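Local coordinates for delta-aminolevulinic acid dehydratase (Toxoplasma gondii ME49, PDB 3OBK), which catalyses the condensation of two molecules of 5-aminolevulinic acid into porphobilinogen, an early step of tetrapyrrole biosynthesis, at residues L130-V135 against M179-D184; G188-I193 against T205-Y210. All coordinates share one frame; numbering follows the deposited sequence.

Interaction 1 (L130-V135 against M179-D184). With PBG (3-[5-(aminomethyl)-4-(carboxymethyl)-1H-pyrrol-3-yl]propanoic acid), chain L.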
loop_
_atom_site.group_PDB
_atom_site.type_symbol
_atom_site.label_atom_id
_atom_site.label_comp_id
_atom_site.label_asym_id
_atom_site.label_seq_id
_atom_site.Cartn_x
_atom_site.Cartn_y
_atom_site.Cartn_z
ATOM N N LEU A 130 26.592 -1.250 29.616
ATOM C CA LEU A 130 25.607 -2.119 28.942
ATOM C C LEU A 130 26.246 -3.424 28.385
ATOM O O LEU A 130 27.063 -3.381 27.480
ATOM C CB LEU A 130 24.913 -1.335 27.835
ATOM C CG LEU A 130 23.560 -1.875 27.397
ATOM C CD1 LEU A 130 22.564 -1.697 28.539
ATOM C CD2 LEU A 130 23.089 -1.165 26.128
ATOM N N LEU A 131 25.876 -4.575 28.942
ATOM C CA LEU A 131 26.457 -5.858 28.522
ATOM C C LEU A 131 25.466 -6.754 27.799
ATOM O O LEU A 131 24.365 -6.970 28.256
ATOM C CB LEU A 131 27.032 -6.609 29.718
ATOM C CG LEU A 131 28.024 -5.839 30.585
ATOM C CD1 LEU A 131 28.563 -6.732 31.710
ATOM C CD2 LEU A 131 29.162 -5.237 29.736
ATOM N N LEU A 132 25.883 -7.269 26.649
ATOM C CA LEU A 132 25.065 -8.149 25.826
ATOM C C LEU A 132 25.839 -9.452 25.701
ATOM O O LEU A 132 26.937 -9.459 25.175
ATOM C CB LEU A 132 24.871 -7.544 24.425
ATOM C CG LEU A 132 24.024 -6.290 24.158
ATOM C CD1 LEU A 132 24.387 -5.145 25.137
ATOM C CD2 LEU A 132 24.190 -5.824 22.663
ATOM N N ALA A 133 25.274 -10.549 26.199
ATOM C CA ALA A 133 25.955 -11.848 26.204
ATOM C C ALA A 133 25.312 -12.720 25.144
ATOM O O ALA A 133 24.099 -12.753 25.032
ATOM C CB ALA A 133 25.830 -12.494 27.549
ATOM N N ASP A 134 26.111 -13.435 24.366
ATOM C CA ASP A 134 25.572 -14.323 23.367
ATOM C C ASP A 134 24.889 -15.522 24.052
ATOM O O ASP A 134 25.261 -15.897 25.172
ATOM C CB ASP A 134 26.704 -14.782 22.459
ATOM C CG ASP A 134 26.220 -15.552 21.263
ATOM O OD1 ASP A 134 26.071 -14.941 20.163
ATOM O OD2 ASP A 134 25.990 -16.778 21.428
ATOM N N VAL A 135 23.867 -16.081 23.391
ATOM C CA VAL A 135 23.253 -17.347 23.802
ATOM C C VAL A 135 23.324 -18.304 22.619
ATOM O O VAL A 135 22.870 -17.997 21.522
ATOM C CB VAL A 135 21.814 -17.174 24.307
ATOM C CG1 VAL A 135 21.129 -18.540 24.540
ATOM C CG2 VAL A 135 21.807 -16.312 25.578
ATOM N N MET A 179 21.308 -7.659 28.331
ATOM C CA MET A 179 20.647 -8.304 27.221
ATOM C C MET A 179 21.225 -9.696 27.020
ATOM O O MET A 179 22.433 -9.872 27.054
ATOM C CB MET A 179 20.898 -7.543 25.906
ATOM C CG MET A 179 20.565 -6.050 25.832
ATOM S SD MET A 179 20.247 -5.458 24.088
ATOM C CE MET A 179 18.717 -6.353 23.771
ATOM N N VAL A 180 20.379 -10.683 26.754
ATOM C CA VAL A 180 20.861 -11.944 26.179
ATOM C C VAL A 180 20.564 -11.895 24.677
ATOM O O VAL A 180 19.534 -11.381 24.253
ATOM C CB VAL A 180 20.257 -13.183 26.884
ATOM C CG1 VAL A 180 20.613 -13.163 28.394
ATOM C CG2 VAL A 180 18.761 -13.239 26.704
ATOM N N CYS A 181 21.489 -12.425 23.884
ATOM C CA CYS A 181 21.440 -12.356 22.423
ATOM C C CYS A 181 21.518 -13.739 21.798
ATOM O O CYS A 181 22.613 -14.217 21.503
ATOM C CB CYS A 181 22.606 -11.510 21.933
ATOM S SG CYS A 181 22.700 -9.924 22.805
ATOM N N PRO A 182 20.361 -14.398 21.609
ATOM C CA PRO A 182 20.414 -15.754 21.109
ATOM C C PRO A 182 20.747 -15.806 19.638
ATOM O O PRO A 182 19.944 -15.387 18.815
ATOM C CB PRO A 182 19.006 -16.319 21.387
ATOM C CG PRO A 182 18.246 -15.263 22.141
ATOM C CD PRO A 182 19.040 -14.005 22.118
ATOM N N SER A 183 21.907 -16.370 19.316
ATOM C CA SER A 183 22.410 -16.423 17.945
ATOM C C SER A 183 22.311 -17.823 17.351
ATOM O O SER A 183 22.934 -18.117 16.327
ATOM C CB SER A 183 23.859 -15.986 17.927
ATOM O OG SER A 183 24.634 -16.865 18.717
ATOM N N ASP A 184 21.468 -18.650 17.961
ATOM C CA ASP A 184 21.431 -20.093 17.724
ATOM C C ASP A 184 20.648 -20.532 16.513
ATOM O O ASP A 184 20.953 -21.570 15.948
ATOM C CB ASP A 184 20.769 -20.762 18.924
ATOM C CG ASP A 184 19.460 -20.094 19.293
ATOM O OD1 ASP A 184 19.519 -18.954 19.807
ATOM O OD2 ASP A 184 18.388 -20.694 19.034
HETATM C CHA PBG L . 27.758 -18.194 17.531
HETATM C C1A PBG L . 28.225 -16.914 16.919
HETATM C C2A PBG L . 28.901 -16.773 15.711
HETATM C C3A PBG L . 29.121 -15.417 15.554
HETATM C C4A PBG L . 28.501 -14.775 16.611
HETATM N NA PBG L . 27.992 -15.700 17.437
HETATM C C5A PBG L . 29.471 -17.850 14.817
HETATM C C6A PBG L . 28.510 -18.692 14.096
HETATM O O1A PBG L . 27.330 -18.712 14.537
HETATM O O2A PBG L . 28.896 -19.413 13.148
HETATM C C7A PBG L . 29.882 -14.795 14.448
HETATM C C8A PBG L . 30.261 -13.371 14.612
HETATM C C9A PBG L . 31.264 -12.812 13.691
HETATM O O3A PBG L . 31.875 -11.814 14.062
HETATM O O4A PBG L . 31.722 -13.429 12.717
HETATM N N1 PBG L . 26.354 -18.409 17.658
#
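Leu132 and Asp134 pair with Met179 and Cys181 in two neighbouring parallel strands of the TIM barrel, and at the C-terminal end of these strands Asp134 and Ser183 reach the bound product porphobilinogen. Backbone bonds alternate along the pair: Met179 N gives to Leu131 O, Ala133 N to Met179 O, Cys181 N to Ala133 O, Val135 N to Cys181 O and Ser183 N to Val135 O. The fourth departs from the rest, since Val135 N sits above the carbonyl plane of Cys181, 61° out of it. On the face that carries Leu132 and Asp134, Leu132 and Met179 lie side by side and point the same way, Leu132 CG 3.8 Å from Met179 CB. Cys181 SG meets Leu132 CB at 3.6 Å. The other face, under helix 158-175, has Val135 CG2 against Val180 CB at 3.7 Å, while Val135 CB lies 4.1 Å from Pro182 CB. Asp134 CG, anti to the backbone N (chi1 -172°), stands 3.3 Å from Ser183 OG, which gives its hydrogen to the syn lone pair of Asp134 OD1, 2.8 Å away. Porphobilinogen joins both partners: its amine N1 donates to Ser183 OG at 2.5 Å, a short length that is probably not exact at this resolution, and its pyrrole NA makes a long, weak bond to Asp134 OD1 at 3.4 Å, nearly straight at 171°. Ser183 OG is thus acceptor from the amine and donor to the carboxylate, which ties both strands to the product.

Interaction 2 (G188-I193 against T205-Y210)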
loop_
_atom_site.group_PDB
_atom_site.type_symbol
_atom_site.label_atom_id
_atom_site.label_comp_id
_atom_site.label_asym_id
_atom_site.label_seq_id
_atom_site.Cartn_x
_atom_site.Cartn_y
_atom_site.Cartn_z
ATOM N N GLY A 188 11.781 -21.195 17.772
ATOM C CA GLY A 188 11.014 -20.962 18.992
ATOM C C GLY A 188 11.802 -20.585 20.221
ATOM O O GLY A 188 11.226 -20.431 21.275
ATOM N N ARG A 189 13.109 -20.385 20.106
ATOM C CA ARG A 189 13.889 -20.090 21.315
ATOM C C ARG A 189 13.526 -18.758 21.968
ATOM O O ARG A 189 13.608 -18.650 23.192
ATOM C CB ARG A 189 15.417 -20.221 21.071
ATOM C CG ARG A 189 16.182 -18.999 20.608
ATOM C CD ARG A 189 15.958 -18.655 19.141
ATOM N NE ARG A 189 17.182 -18.110 18.556
ATOM C CZ ARG A 189 17.250 -17.435 17.413
ATOM N NH1 ARG A 189 16.162 -17.183 16.712
ATOM N NH2 ARG A 189 18.424 -16.975 16.983
ATOM N N VAL A 190 13.116 -17.751 21.182
ATOM C CA VAL A 190 12.874 -16.435 21.776
ATOM C C VAL A 190 11.797 -16.546 22.835
ATOM O O VAL A 190 11.975 -16.132 23.964
ATOM C CB VAL A 190 12.502 -15.322 20.762
ATOM C CG1 VAL A 190 12.140 -14.059 21.522
ATOM C CG2 VAL A 190 13.683 -15.034 19.765
ATOM N N SER A 191 10.679 -17.121 22.475
ATOM C CA SER A 191 9.564 -17.189 23.407
ATOM C C SER A 191 9.902 -18.031 24.616
ATOM O O SER A 191 9.459 -17.711 25.719
ATOM C CB SER A 191 8.337 -17.790 22.736
ATOM O OG SER A 191 7.212 -17.733 23.598
ATOM N N ALA A 192 10.661 -19.111 24.398
ATOM C CA ALA A 192 10.968 -20.051 25.458
ATOM C C ALA A 192 11.890 -19.365 26.443
ATOM O O ALA A 192 11.707 -19.476 27.682
ATOM C CB ALA A 192 11.603 -21.325 24.901
ATOM N N ILE A 193 12.880 -18.653 25.906
ATOM C CA ILE A 193 13.827 -17.933 26.762
ATOM C C ILE A 193 13.089 -16.837 27.506
ATOM O O ILE A 193 13.296 -16.639 28.679
ATOM C CB ILE A 193 15.007 -17.328 25.983
ATOM C CG1 ILE A 193 15.887 -18.463 25.449
ATOM C CG2 ILE A 193 15.764 -16.415 26.902
ATOM C CD1 ILE A 193 16.790 -18.196 24.256
ATOM N N THR A 205 15.524 -8.219 31.959
ATOM C CA THR A 205 16.545 -8.650 31.048
ATOM C C THR A 205 15.983 -8.694 29.636
ATOM O O THR A 205 14.960 -9.335 29.385
ATOM C CB THR A 205 17.059 -10.041 31.436
ATOM O OG1 THR A 205 17.575 -10.009 32.772
ATOM C CG2 THR A 205 18.170 -10.495 30.509
ATOM N N SER A 206 16.666 -8.026 28.718
ATOM C CA SER A 206 16.244 -7.920 27.321
ATOM C C SER A 206 16.711 -9.078 26.460
ATOM O O SER A 206 17.603 -9.840 26.832
ATOM C CB SER A 206 16.775 -6.634 26.711
ATOM O OG SER A 206 16.328 -5.506 27.441
ATOM N N ILE A 207 16.072 -9.212 25.303
ATOM C CA ILE A 207 16.435 -10.225 24.334
ATOM C C ILE A 207 16.708 -9.516 23.008
ATOM O O ILE A 207 15.820 -8.925 22.428
ATOM C CB ILE A 207 15.323 -11.255 24.159
ATOM C CG1 ILE A 207 15.161 -12.088 25.432
ATOM C CG2 ILE A 207 15.608 -12.196 22.972
ATOM C CD1 ILE A 207 13.895 -12.950 25.467
ATOM N N LEU A 208 17.958 -9.556 22.567
ATOM C CA LEU A 208 18.317 -9.141 21.217
ATOM C C LEU A 208 18.263 -10.395 20.320
ATOM O O LEU A 208 19.146 -11.270 20.377
ATOM C CB LEU A 208 19.687 -8.484 21.226
ATOM C CG LEU A 208 20.496 -8.107 19.963
ATOM C CD1 LEU A 208 19.671 -7.724 18.757
ATOM C CD2 LEU A 208 21.495 -6.988 20.352
ATOM N N ALA A 209 17.195 -10.507 19.535
ATOM C CA ALA A 209 16.956 -11.742 18.780
ATOM C C ALA A 209 17.705 -11.657 17.476
ATOM O O ALA A 209 17.545 -10.696 16.730
ATOM C CB ALA A 209 15.447 -11.948 18.540
ATOM N N TYR A 210 18.549 -12.637 17.198
ATOM C CA TYR A 210 19.115 -12.780 15.857
ATOM C C TYR A 210 18.031 -13.439 15.019
ATOM O O TYR A 210 17.905 -14.634 15.064
ATOM C CB TYR A 210 20.349 -13.652 15.874
ATOM C CG TYR A 210 21.592 -13.054 16.452
ATOM C CD1 TYR A 210 21.763 -12.938 17.801
ATOM C CD2 TYR A 210 22.643 -12.683 15.637
ATOM C CE1 TYR A 210 22.953 -12.414 18.345
ATOM C CE2 TYR A 210 23.826 -12.158 16.158
ATOM C CZ TYR A 210 23.983 -12.022 17.517
ATOM O OH TYR A 210 25.180 -11.513 18.037
#
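Ile207, Ala209 and Tyr210 meet helix 189-199 in turn as strand 206-213 runs past its first turn. Ile207 comes first and spreads two branches over the helix: CD1 lies 4.2 Å from Ile193 CG2 and 4.0 Å from the backbone O of Val190, while CG2 faces Val190 CG1 at 4.2 Å. The CG2 branch of Ile207 stands anti to its backbone N, beside the carbonyl carbon, whereas CG1, which carries CD1, is anti to the carbonyl carbon. Leu208 turns to the opposite face of the strand, where it packs on Met179 and Cys181. Two residues after Ile207, Ala209 presents CB to Val190 CG2 at 3.8 Å, so Val190 is shared, one methyl to each residue. This is the helix-to-strand packing of a beta-alpha-beta unit of the TIM barrel, formed by strand 179-182, helix 189-199 and strand 206-213; the short helix and strand segments run nearly antiparallel, at 167°, with their axes 10.1 Å apart. Tyr210 takes part chiefly through its backbone: Arg189 NH2 donates to Tyr210 O at 3.1 Å, with an angle of 146° at the hydrogen and the oxygen 21° out of the guanidinium plane. The Arg189 chain, bent at chi2 and chi3, brings the guanidinium to Tyr210 O, with Asp184 as its stronger, charged partner. The Tyr210 side chain leads away from the helix toward Met265 and Lys267 of strand 263-267, and its ring makes a cation-pi contact with Lys213.

How the interactions relate
Interactions 1 and 2 adjoin, their centres about 9 Å apart, and share strand 179-182 as the neighbour of both: it pairs with 130-135 on one edge and with 206-213 on the other, where Val180 N and Ser206 O, 2.9 Å apart, probably form a hydrogen bond. Arg189 is the second tie. Its NE forms a salt bridge with Asp184 OD1 at 2.8 Å, fixing the helix start to the residue just after Ser183, a residue of the porphobilinogen pocket, and its NH2 makes a weak hydrogen bond to Pro182 O. The side chain of Arg189 also lies about 4 Å from a bound magnesium ion. On the ligand side, the side chain of Tyr210 lies about 5 Å from bound porphobilinogen, whose other partners include Lys213 on the same strand.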